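Long-range contacts in 3-oxoacyl-(acyl-carrier protein) synthase II (Thermus thermophilus, PDB 1J3N), which probably catalyses the decarboxylative condensation of malonyl-acyl carrier protein with an acyl chain, lengthening fatty acids by two carbons: residues S31-I36 with V46-E51; V102-G107 with G187-I192; D225-G230 with I336-G341; G296-H301 with L390-A395. All blocks are in the same frame, centred on the assembly; numbering follows the deposited sequence.

Interaction 1. Residues S31-I36 with V46-E51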
# COMPACT_ATOMS: atom_id res chain seq x y z
N SER A 31 -27.29 -14.69 3.86
CA SER A 31 -26.01 -15.21 3.44
C SER A 31 -25.80 -14.79 1.99
O SER A 31 -26.74 -14.81 1.20
CB SER A 31 -25.99 -16.73 3.53
OG SER A 31 -24.83 -17.25 2.89
N GLY A 32 -24.57 -14.41 1.66
CA GLY A 32 -24.26 -13.99 0.30
C GLY A 32 -23.43 -15.03 -0.43
O GLY A 32 -22.92 -14.77 -1.52
N VAL A 33 -23.29 -16.20 0.18
CA VAL A 33 -22.51 -17.30 -0.40
C VAL A 33 -23.40 -18.19 -1.28
O VAL A 33 -24.52 -18.53 -0.91
CB VAL A 33 -21.88 -18.15 0.73
CG1 VAL A 33 -20.95 -19.19 0.14
CG2 VAL A 33 -21.14 -17.25 1.69
N ARG A 34 -22.89 -18.58 -2.44
CA ARG A 34 -23.67 -19.40 -3.36
C ARG A 34 -22.76 -20.11 -4.35
O ARG A 34 -21.56 -19.86 -4.39
CB ARG A 34 -24.65 -18.51 -4.12
CG ARG A 34 -23.96 -17.51 -5.07
CD ARG A 34 -24.94 -16.48 -5.62
NE ARG A 34 -24.33 -15.60 -6.61
CZ ARG A 34 -24.91 -14.51 -7.11
NH1 ARG A 34 -26.13 -14.16 -6.71
NH2 ARG A 34 -24.28 -13.77 -8.01
N PRO A 35 -23.32 -21.02 -5.16
CA PRO A 35 -22.49 -21.71 -6.14
C PRO A 35 -21.92 -20.62 -7.06
O PRO A 35 -22.62 -19.66 -7.39
CB PRO A 35 -23.48 -22.62 -6.86
CG PRO A 35 -24.47 -22.94 -5.78
CD PRO A 35 -24.69 -21.59 -5.15
N ILE A 36 -20.66 -20.75 -7.45
CA ILE A 36 -20.02 -19.74 -8.30
C ILE A 36 -20.67 -19.61 -9.67
O ILE A 36 -20.85 -20.60 -10.38
CB ILE A 36 -18.51 -20.03 -8.45
CG1 ILE A 36 -17.82 -19.95 -7.08
CG2 ILE A 36 -17.85 -19.03 -9.41
CD1 ILE A 36 -16.42 -20.56 -7.05
N VAL A 46 -13.14 -26.01 -4.62
CA VAL A 46 -13.96 -24.99 -3.95
C VAL A 46 -14.80 -24.39 -5.06
O VAL A 46 -14.27 -23.81 -6.01
CB VAL A 46 -13.08 -23.89 -3.32
CG1 VAL A 46 -13.97 -22.80 -2.70
CG2 VAL A 46 -12.18 -24.49 -2.25
N ARG A 47 -16.11 -24.52 -4.95
CA ARG A 47 -16.99 -24.03 -6.01
C ARG A 47 -18.09 -23.10 -5.52
O ARG A 47 -19.16 -23.00 -6.14
CB ARG A 47 -17.59 -25.24 -6.74
CG ARG A 47 -16.52 -26.23 -7.19
CD ARG A 47 -17.10 -27.43 -7.94
NE ARG A 47 -17.82 -28.35 -7.07
CZ ARG A 47 -17.24 -29.31 -6.34
NH1 ARG A 47 -15.93 -29.48 -6.38
NH2 ARG A 47 -17.99 -30.11 -5.59
N ILE A 48 -17.81 -22.40 -4.42
CA ILE A 48 -18.76 -21.47 -3.81
C ILE A 48 -18.04 -20.16 -3.47
O ILE A 48 -16.83 -20.15 -3.24
CB ILE A 48 -19.35 -22.03 -2.50
CG1 ILE A 48 -18.23 -22.29 -1.49
CG2 ILE A 48 -20.16 -23.28 -2.78
CD1 ILE A 48 -18.70 -22.69 -0.09
N ALA A 49 -18.79 -19.06 -3.43
CA ALA A 49 -18.22 -17.76 -3.12
C ALA A 49 -19.34 -16.77 -2.83
O ALA A 49 -20.52 -17.04 -3.10
CB ALA A 49 -17.36 -17.25 -4.29
N ALA A 50 -18.97 -15.62 -2.27
CA ALA A 50 -19.93 -14.57 -1.95
C ALA A 50 -19.83 -13.55 -3.07
O ALA A 50 -19.04 -12.61 -3.00
CB ALA A 50 -19.59 -13.93 -0.60
N GLU A 51 -20.64 -13.74 -4.11
CA GLU A 51 -20.63 -12.86 -5.26
C GLU A 51 -21.53 -11.63 -5.11
O GLU A 51 -22.56 -11.66 -4.44
CB GLU A 51 -21.02 -13.63 -6.52
CG GLU A 51 -20.16 -14.86 -6.79
CD GLU A 51 -20.60 -15.62 -8.03
OE1 GLU A 51 -21.82 -15.61 -8.33
OE2 GLU A 51 -19.75 -16.25 -8.70
O HOH W 1 -23.90 -14.13 -3.92
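R34 and A49 form the hydrogen-bonded pair at the middle of a two-stranded antiparallel sheet, in which strands 33-35 and 48-50 run at 142° to each other. R34 N reaches A49 O at 2.9 Å and A49 N returns to R34 O at 3.0 Å. Beyond P35 the pairing is prolonged by I36 N, which meets R47 O at 3.0 Å from above the carbonyl plane. CA-H...O contacts, among them I48 CA to R34 O, lie between these bonds.

The principle illustrated is that a short ribbon can be fastened by its side chains as well as its backbone. R34 extends from CG to NE and forms a side-on salt bridge with E51: NE lies 3.0 Å and NH2 3.1 Å from E51 OE1, so both nitrogens grip a single oxygen. That oxygen is in the guanidinium plane, yet the two flat groups stand 84° apart, and the arginine comes to the anti side of the carboxylate. D53 takes the other end of the guanidinium, whereas T37 also binds E51 OE1 and R38 N binds OE2, so both carboxylate oxygens have further partners.

I36 lays CG1 alongside A49 CB at 3.9 Å, while its CG2 branch, anti to the backbone N, turns to E51 OE2. V33 and I48 touch more loosely through their methyl ends, and both rest on P213 of helix 213-216. V46 O is buried with no polar partner. Close to one face of the R34 guanidinium, a water donates to G32 O at 2.7 Å and to E51 O at 2.9 Å.

Interaction 2. Residues V102-G107 with G187-I192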
# COMPACT_ATOMS: atom_id res chain seq x y z
N VAL A 102 -8.03 4.14 -0.99
CA VAL A 102 -8.75 2.88 -1.10
C VAL A 102 -7.73 1.81 -1.43
O VAL A 102 -7.09 1.85 -2.48
CB VAL A 102 -9.82 2.95 -2.20
CG1 VAL A 102 -10.60 1.64 -2.26
CG2 VAL A 102 -10.77 4.10 -1.91
N GLY A 103 -7.54 0.87 -0.51
CA GLY A 103 -6.57 -0.18 -0.74
C GLY A 103 -7.18 -1.42 -1.35
O GLY A 103 -8.39 -1.49 -1.56
N THR A 104 -6.33 -2.39 -1.66
CA THR A 104 -6.76 -3.66 -2.23
C THR A 104 -5.69 -4.67 -1.86
O THR A 104 -4.56 -4.29 -1.56
CB THR A 104 -6.88 -3.56 -3.77
OG1 THR A 104 -7.34 -4.80 -4.30
CG2 THR A 104 -5.53 -3.21 -4.38
N GLY A 105 -6.02 -5.95 -1.85
CA GLY A 105 -5.03 -6.95 -1.50
C GLY A 105 -4.30 -7.52 -2.70
O GLY A 105 -3.09 -7.77 -2.65
N ILE A 106 -5.04 -7.72 -3.79
CA ILE A 106 -4.51 -8.32 -5.02
C ILE A 106 -4.53 -7.40 -6.24
O ILE A 106 -3.67 -7.50 -7.12
CB ILE A 106 -5.31 -9.61 -5.35
CG1 ILE A 106 -5.08 -10.65 -4.26
CG2 ILE A 106 -4.92 -10.15 -6.72
CD1 ILE A 106 -5.74 -11.99 -4.55
N GLY A 107 -5.52 -6.51 -6.32
CA GLY A 107 -5.60 -5.62 -7.46
C GLY A 107 -6.34 -6.23 -8.64
O GLY A 107 -7.31 -6.96 -8.45
N GLY A 187 -11.56 -0.23 1.16
CA GLY A 187 -10.88 -1.28 0.41
C GLY A 187 -11.76 -1.91 -0.64
O GLY A 187 -12.99 -1.88 -0.55
N THR A 188 -11.12 -2.49 -1.65
CA THR A 188 -11.84 -3.16 -2.72
C THR A 188 -11.11 -4.44 -3.09
O THR A 188 -9.88 -4.52 -2.98
CB THR A 188 -11.94 -2.26 -3.97
OG1 THR A 188 -12.64 -2.97 -5.01
CG2 THR A 188 -10.56 -1.88 -4.47
N GLU A 189 -11.86 -5.45 -3.50
CA GLU A 189 -11.28 -6.71 -3.92
C GLU A 189 -12.18 -7.36 -4.95
O GLU A 189 -13.39 -7.37 -4.78
CB GLU A 189 -11.11 -7.66 -2.73
CG GLU A 189 -10.02 -8.69 -2.97
CD GLU A 189 -8.64 -8.07 -2.89
OE1 GLU A 189 -8.21 -7.77 -1.75
OE2 GLU A 189 -8.00 -7.86 -3.95
N ALA A 190 -11.58 -7.89 -6.01
CA ALA A 190 -12.31 -8.56 -7.08
C ALA A 190 -11.48 -9.78 -7.51
O ALA A 190 -10.98 -9.83 -8.63
CB ALA A 190 -12.50 -7.61 -8.26
N ALA A 191 -11.34 -10.74 -6.60
CA ALA A 191 -10.54 -11.92 -6.87
C ALA A 191 -11.29 -13.24 -7.05
O ALA A 191 -10.72 -14.32 -6.88
CB ALA A 191 -9.48 -12.07 -5.78
N ILE A 192 -12.57 -13.16 -7.39
CA ILE A 192 -13.33 -14.38 -7.62
C ILE A 192 -13.00 -14.78 -9.06
O ILE A 192 -13.73 -14.46 -10.00
CB ILE A 192 -14.85 -14.17 -7.45
CG1 ILE A 192 -15.15 -13.81 -5.99
CG2 ILE A 192 -15.61 -15.43 -7.85
CD1 ILE A 192 -16.64 -13.68 -5.65
O HOH W 2 -8.86 -7.63 -6.29
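E189 carries this contact, turning its carboxylate onto the loop that follows strand 98-103, the parallel neighbour of strand 182-189 in the N-terminal half of the thiolase-type fold. The side chain leaves with CG anti to the backbone N (chi1 -156°) and bends at chi2, which brings both oxygens to the amides of G105 and I106. G105 N donates to OE1 at 2.8 Å on the syn lone pair, and I106 N to OE2 at 3.0 Å on the syn side but 23° out of the carboxylate plane. OE1 also receives G341 N. A side chain at G105 would run into OE1.

T188 continues the parallel pairing of G103 with G187: its N donates to G103 O at 2.9 Å, and its own O accepts from T104 OG1, also at 2.9 Å. T104 OG1 in turn takes G107 N, an ST motif. T188 OG1 is bound to F71 O.

I106 CD1 meets A191 CB at 3.9 Å, while its side chain also packs on M135 of the second subunit. The buried carboxylate thus accepts from several amides and from a water that links it to G107 O and A190 N, surroundings that would probably stabilise its negative charge.

Interaction 3. Residues D225-G230 with I336-G341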
# COMPACT_ATOMS: atom_id res chain seq x y z
N ASP A 225 -14.14 -25.04 8.71
CA ASP A 225 -13.07 -25.61 7.89
C ASP A 225 -12.44 -24.70 6.83
O ASP A 225 -12.15 -25.17 5.72
CB ASP A 225 -13.60 -26.87 7.19
CG ASP A 225 -14.53 -26.54 6.02
OD1 ASP A 225 -15.49 -25.77 6.22
OD2 ASP A 225 -14.29 -27.06 4.91
N GLY A 226 -12.22 -23.43 7.14
CA GLY A 226 -11.64 -22.53 6.17
C GLY A 226 -12.63 -21.46 5.76
O GLY A 226 -13.84 -21.62 5.95
N PHE A 227 -12.14 -20.36 5.18
CA PHE A 227 -13.05 -19.29 4.80
C PHE A 227 -13.63 -19.39 3.39
O PHE A 227 -13.29 -20.28 2.62
CB PHE A 227 -12.39 -17.91 5.04
CG PHE A 227 -11.26 -17.58 4.10
CD1 PHE A 227 -11.52 -17.10 2.82
CD2 PHE A 227 -9.94 -17.69 4.52
CE1 PHE A 227 -10.48 -16.74 1.98
CE2 PHE A 227 -8.90 -17.34 3.68
CZ PHE A 227 -9.17 -16.86 2.40
N VAL A 228 -14.56 -18.48 3.10
CA VAL A 228 -15.21 -18.42 1.80
C VAL A 228 -14.77 -17.09 1.21
O VAL A 228 -14.78 -16.07 1.90
CB VAL A 228 -16.75 -18.45 1.94
CG1 VAL A 228 -17.40 -18.40 0.55
CG2 VAL A 228 -17.18 -19.70 2.67
N MET A 229 -14.37 -17.10 -0.05
CA MET A 229 -13.94 -15.85 -0.66
C MET A 229 -15.14 -15.03 -1.08
O MET A 229 -16.07 -15.54 -1.69
CB MET A 229 -13.05 -16.09 -1.88
CG MET A 229 -12.35 -14.81 -2.35
SD MET A 229 -11.68 -14.93 -4.02
CE MET A 229 -10.07 -15.67 -3.70
N GLY A 230 -15.10 -13.74 -0.74
CA GLY A 230 -16.17 -12.84 -1.10
C GLY A 230 -15.57 -11.73 -1.94
O GLY A 230 -14.36 -11.69 -2.13
N ILE A 336 -21.21 -12.53 4.64
CA ILE A 336 -20.64 -12.14 3.35
C ILE A 336 -19.32 -12.79 3.01
O ILE A 336 -18.73 -12.52 1.96
CB ILE A 336 -20.43 -10.61 3.27
CG1 ILE A 336 -19.40 -10.18 4.33
CG2 ILE A 336 -21.75 -9.89 3.47
CD1 ILE A 336 -18.96 -8.71 4.19
N GLY A 337 -18.83 -13.65 3.89
CA GLY A 337 -17.56 -14.30 3.62
C GLY A 337 -16.39 -13.35 3.88
O GLY A 337 -16.55 -12.34 4.56
N HIS A 338 -15.23 -13.68 3.33
CA HIS A 338 -14.02 -12.88 3.51
C HIS A 338 -13.73 -12.06 2.26
O HIS A 338 -13.39 -12.61 1.21
CB HIS A 338 -12.84 -13.81 3.79
CG HIS A 338 -11.62 -13.11 4.30
ND1 HIS A 338 -11.33 -11.80 4.00
CD2 HIS A 338 -10.59 -13.56 5.07
CE1 HIS A 338 -10.18 -11.46 4.56
NE2 HIS A 338 -9.71 -12.51 5.22
N LEU A 339 -13.86 -10.74 2.39
CA LEU A 339 -13.63 -9.86 1.26
C LEU A 339 -12.19 -9.44 1.10
O LEU A 339 -11.90 -8.45 0.42
CB LEU A 339 -14.54 -8.63 1.35
CG LEU A 339 -15.95 -8.82 0.77
CD1 LEU A 339 -16.67 -9.98 1.47
CD2 LEU A 339 -16.75 -7.53 0.91
N LEU A 340 -11.28 -10.20 1.71
CA LEU A 340 -9.85 -9.91 1.62
C LEU A 340 -9.53 -8.43 1.83
O LEU A 340 -9.71 -7.89 2.92
CB LEU A 340 -9.33 -10.36 0.26
CG LEU A 340 -9.56 -11.85 -0.02
CD1 LEU A 340 -9.14 -12.19 -1.44
CD2 LEU A 340 -8.76 -12.67 0.99
N GLY A 341 -9.03 -7.78 0.78
CA GLY A 341 -8.69 -6.37 0.87
C GLY A 341 -9.85 -5.45 1.21
O GLY A 341 -9.65 -4.34 1.71
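V228 and M229 run past G337 and H338, the two segments running 95° to each other, tied by a single bridge in which H338 N donates to V228 O at 2.8 Å and G230 N to H338 O, also at 2.8 Å, the second donor standing well above the carbonyl plane. Crossing loops of this kind show how glycine buys closeness: a CB on G230 would collide with I336 O and L339 CD1, and G337 leaves the helix end with positive phi, close to V228 O.

H338 CG is anti to the backbone N (chi1 -167°), which carries the imidazole to F227 in a tilted edge-to-face pair. Its edge, through CD2, sits over the centre of the F227 ring, with centroids 5.0 Å apart and planes at 54°. F227 CD1 also touches H338 CB at 3.7 Å. L340 N donates to H338 ND1 at 2.8 Å, which steadies the rotation of the imidazole, and L340 CD2 lies above one of its faces. An alanine in place of F227 would probably open a gap under CD2 and leave the imidazole freer to shift.

Across the ring from L340 CD2 lies H301, and the H338 side chain also touches C161, consistent with the Cys-His-His site of condensing enzymes. M229 CG touches L340 CD1, and its side chain packs on helix 194-202, while I336 and L339 lean on V346 of helix 343-357, so the crossing lies between these two helices.

Interaction 4. Residues G296-H301 with L390-A395; sequences GYINAH and LSNSFA
Y297 begins the pairing of strand 297-299 with strand 388-394, two parallel neighbours in the C-terminal half of a thiolase-type fold, their segment axes 4.6 Å apart and 28° askew. Y297 O accepts from L390 N at 2.9 Å, while its OH turns to S330 on the strand along the other edge. I298 sends CG1 toward L390 CB, but CG2, anti to the backbone N, meets N392 ND2 at 3.5 Å; that amide is bound to E312, so the methyl packs against a group already held. N299 supplies both remaining rungs, N to L390 O at 2.7 Å and O from N392 N at 2.9 Å, the latter bond nearly straight at 172°. A300 touches E312 of helix 306-324, and its backbone is still bonded to S330.

H301 then swings back over strand 388-394, illustrating how a strand end can present a side chain to a site. CG is anti to the backbone N (chi1 180°), laying the imidazole across the backbone so that F394 N stands over the centre of one face, 3.6 Å above it. H301 CB touches F394 CD2 at 3.9 Å. H301 N bonds E312 and its O takes K333 NZ, and its side chain touches C161, probably as in the active site of the family. An alanine here would probably leave H338 without its perpendicular ring neighbour and the F394 amide without a cover. In the imidazole plane lies a water that is 2.8 Å from S393 OG and only weakly bound to H301 ND1.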
# COMPACT_ATOMS: atom_id res chain seq x y z
N GLY A 296 -17.97 -2.55 24.36
CA GLY A 296 -19.11 -3.44 24.47
C GLY A 296 -19.31 -4.33 23.25
O GLY A 296 -20.08 -5.29 23.30
N TYR A 297 -18.62 -4.01 22.16
CA TYR A 297 -18.73 -4.80 20.93
C TYR A 297 -17.41 -4.93 20.17
O TYR A 297 -16.62 -4.00 20.12
CB TYR A 297 -19.77 -4.17 19.98
CG TYR A 297 -19.86 -4.86 18.64
CD1 TYR A 297 -20.12 -6.23 18.56
CD2 TYR A 297 -19.73 -4.15 17.44
CE1 TYR A 297 -20.24 -6.87 17.34
CE2 TYR A 297 -19.85 -4.79 16.20
CZ TYR A 297 -20.11 -6.15 16.17
OH TYR A 297 -20.27 -6.81 14.97
N ILE A 298 -17.20 -6.11 19.58
CA ILE A 298 -16.01 -6.38 18.79
C ILE A 298 -16.39 -7.05 17.49
O ILE A 298 -16.91 -8.18 17.50
CB ILE A 298 -15.00 -7.32 19.49
CG1 ILE A 298 -14.50 -6.69 20.79
CG2 ILE A 298 -13.83 -7.59 18.56
CD1 ILE A 298 -13.43 -7.53 21.49
N ASN A 299 -16.18 -6.38 16.37
CA ASN A 299 -16.48 -7.00 15.09
C ASN A 299 -15.23 -7.81 14.81
O ASN A 299 -14.22 -7.28 14.37
CB ASN A 299 -16.71 -5.97 13.98
CG ASN A 299 -17.09 -6.62 12.66
OD1 ASN A 299 -16.23 -7.09 11.91
ND2 ASN A 299 -18.39 -6.68 12.39
N ALA A 300 -15.31 -9.10 15.11
CA ALA A 300 -14.19 -10.01 14.94
C ALA A 300 -13.74 -10.20 13.50
O ALA A 300 -14.47 -9.89 12.56
CB ALA A 300 -14.52 -11.36 15.54
N HIS A 301 -12.53 -10.71 13.37
CA HIS A 301 -11.95 -11.01 12.07
C HIS A 301 -12.61 -12.34 11.68
O HIS A 301 -13.06 -12.51 10.54
CB HIS A 301 -10.44 -11.18 12.21
CG HIS A 301 -9.75 -11.50 10.92
ND1 HIS A 301 -9.92 -10.75 9.78
CD2 HIS A 301 -8.91 -12.51 10.59
CE1 HIS A 301 -9.21 -11.27 8.80
NE2 HIS A 301 -8.58 -12.34 9.26
N LEU A 390 -14.71 -2.37 18.73
CA LEU A 390 -13.50 -2.59 17.95
C LEU A 390 -13.83 -3.35 16.67
O LEU A 390 -14.83 -4.07 16.61
CB LEU A 390 -12.46 -3.39 18.75
CG LEU A 390 -11.81 -2.76 19.99
CD1 LEU A 390 -10.71 -3.69 20.49
CD2 LEU A 390 -11.23 -1.39 19.64
N SER A 391 -12.98 -3.17 15.67
CA SER A 391 -13.10 -3.85 14.39
C SER A 391 -11.74 -4.49 14.15
O SER A 391 -10.75 -3.79 13.93
CB SER A 391 -13.41 -2.86 13.28
OG SER A 391 -13.78 -3.55 12.10
N ASN A 392 -11.68 -5.82 14.18
CA ASN A 392 -10.42 -6.53 14.01
C ASN A 392 -10.10 -7.03 12.60
O ASN A 392 -10.98 -7.43 11.85
CB ASN A 392 -10.34 -7.73 14.96
CG ASN A 392 -10.25 -7.32 16.43
OD1 ASN A 392 -9.86 -6.20 16.75
ND2 ASN A 392 -10.59 -8.25 17.33
N SER A 393 -8.81 -7.02 12.28
CA SER A 393 -8.30 -7.49 10.99
C SER A 393 -6.89 -8.04 11.20
O SER A 393 -5.94 -7.27 11.40
CB SER A 393 -8.28 -6.35 9.98
OG SER A 393 -9.60 -5.97 9.64
N PHE A 394 -6.76 -9.37 11.16
CA PHE A 394 -5.49 -10.07 11.37
C PHE A 394 -5.14 -10.87 10.12
O PHE A 394 -5.53 -12.02 9.98
CB PHE A 394 -5.61 -10.99 12.58
CG PHE A 394 -6.22 -10.32 13.78
CD1 PHE A 394 -5.72 -9.10 14.24
CD2 PHE A 394 -7.30 -10.89 14.45
CE1 PHE A 394 -6.28 -8.46 15.34
CE2 PHE A 394 -7.87 -10.25 15.55
CZ PHE A 394 -7.36 -9.03 15.99
N ALA A 395 -4.36 -10.24 9.25
CA ALA A 395 -3.98 -10.76 7.93
C ALA A 395 -2.82 -11.74 7.73
O ALA A 395 -2.01 -11.98 8.61
CB ALA A 395 -3.76 -9.58 7.00
O HOH W 3 -11.10 -7.96 8.41

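Burial prevails in all four contacts, but they differ in depth and chemistry. Interaction 1 is the most peripheral, its centre about 18 Å from that of the chain, and adds a salt bridge to its backbone bonds; the centres of interactions 2, 3 and 4 lie 10 to 11 Å from the chain centre. Interactions 2 and 4 each pair parallel strands in the core, one in the N-terminal and one in the C-terminal half of the thiolase-type fold, the former adding a carboxylate clasp, the latter an imidazole. Interaction 3 joins the two halves through loops and touches every other contact: by a probable backbone bond to interaction 1, a carboxylate-to-amide bond to interaction 2 and ring packing to interaction 4.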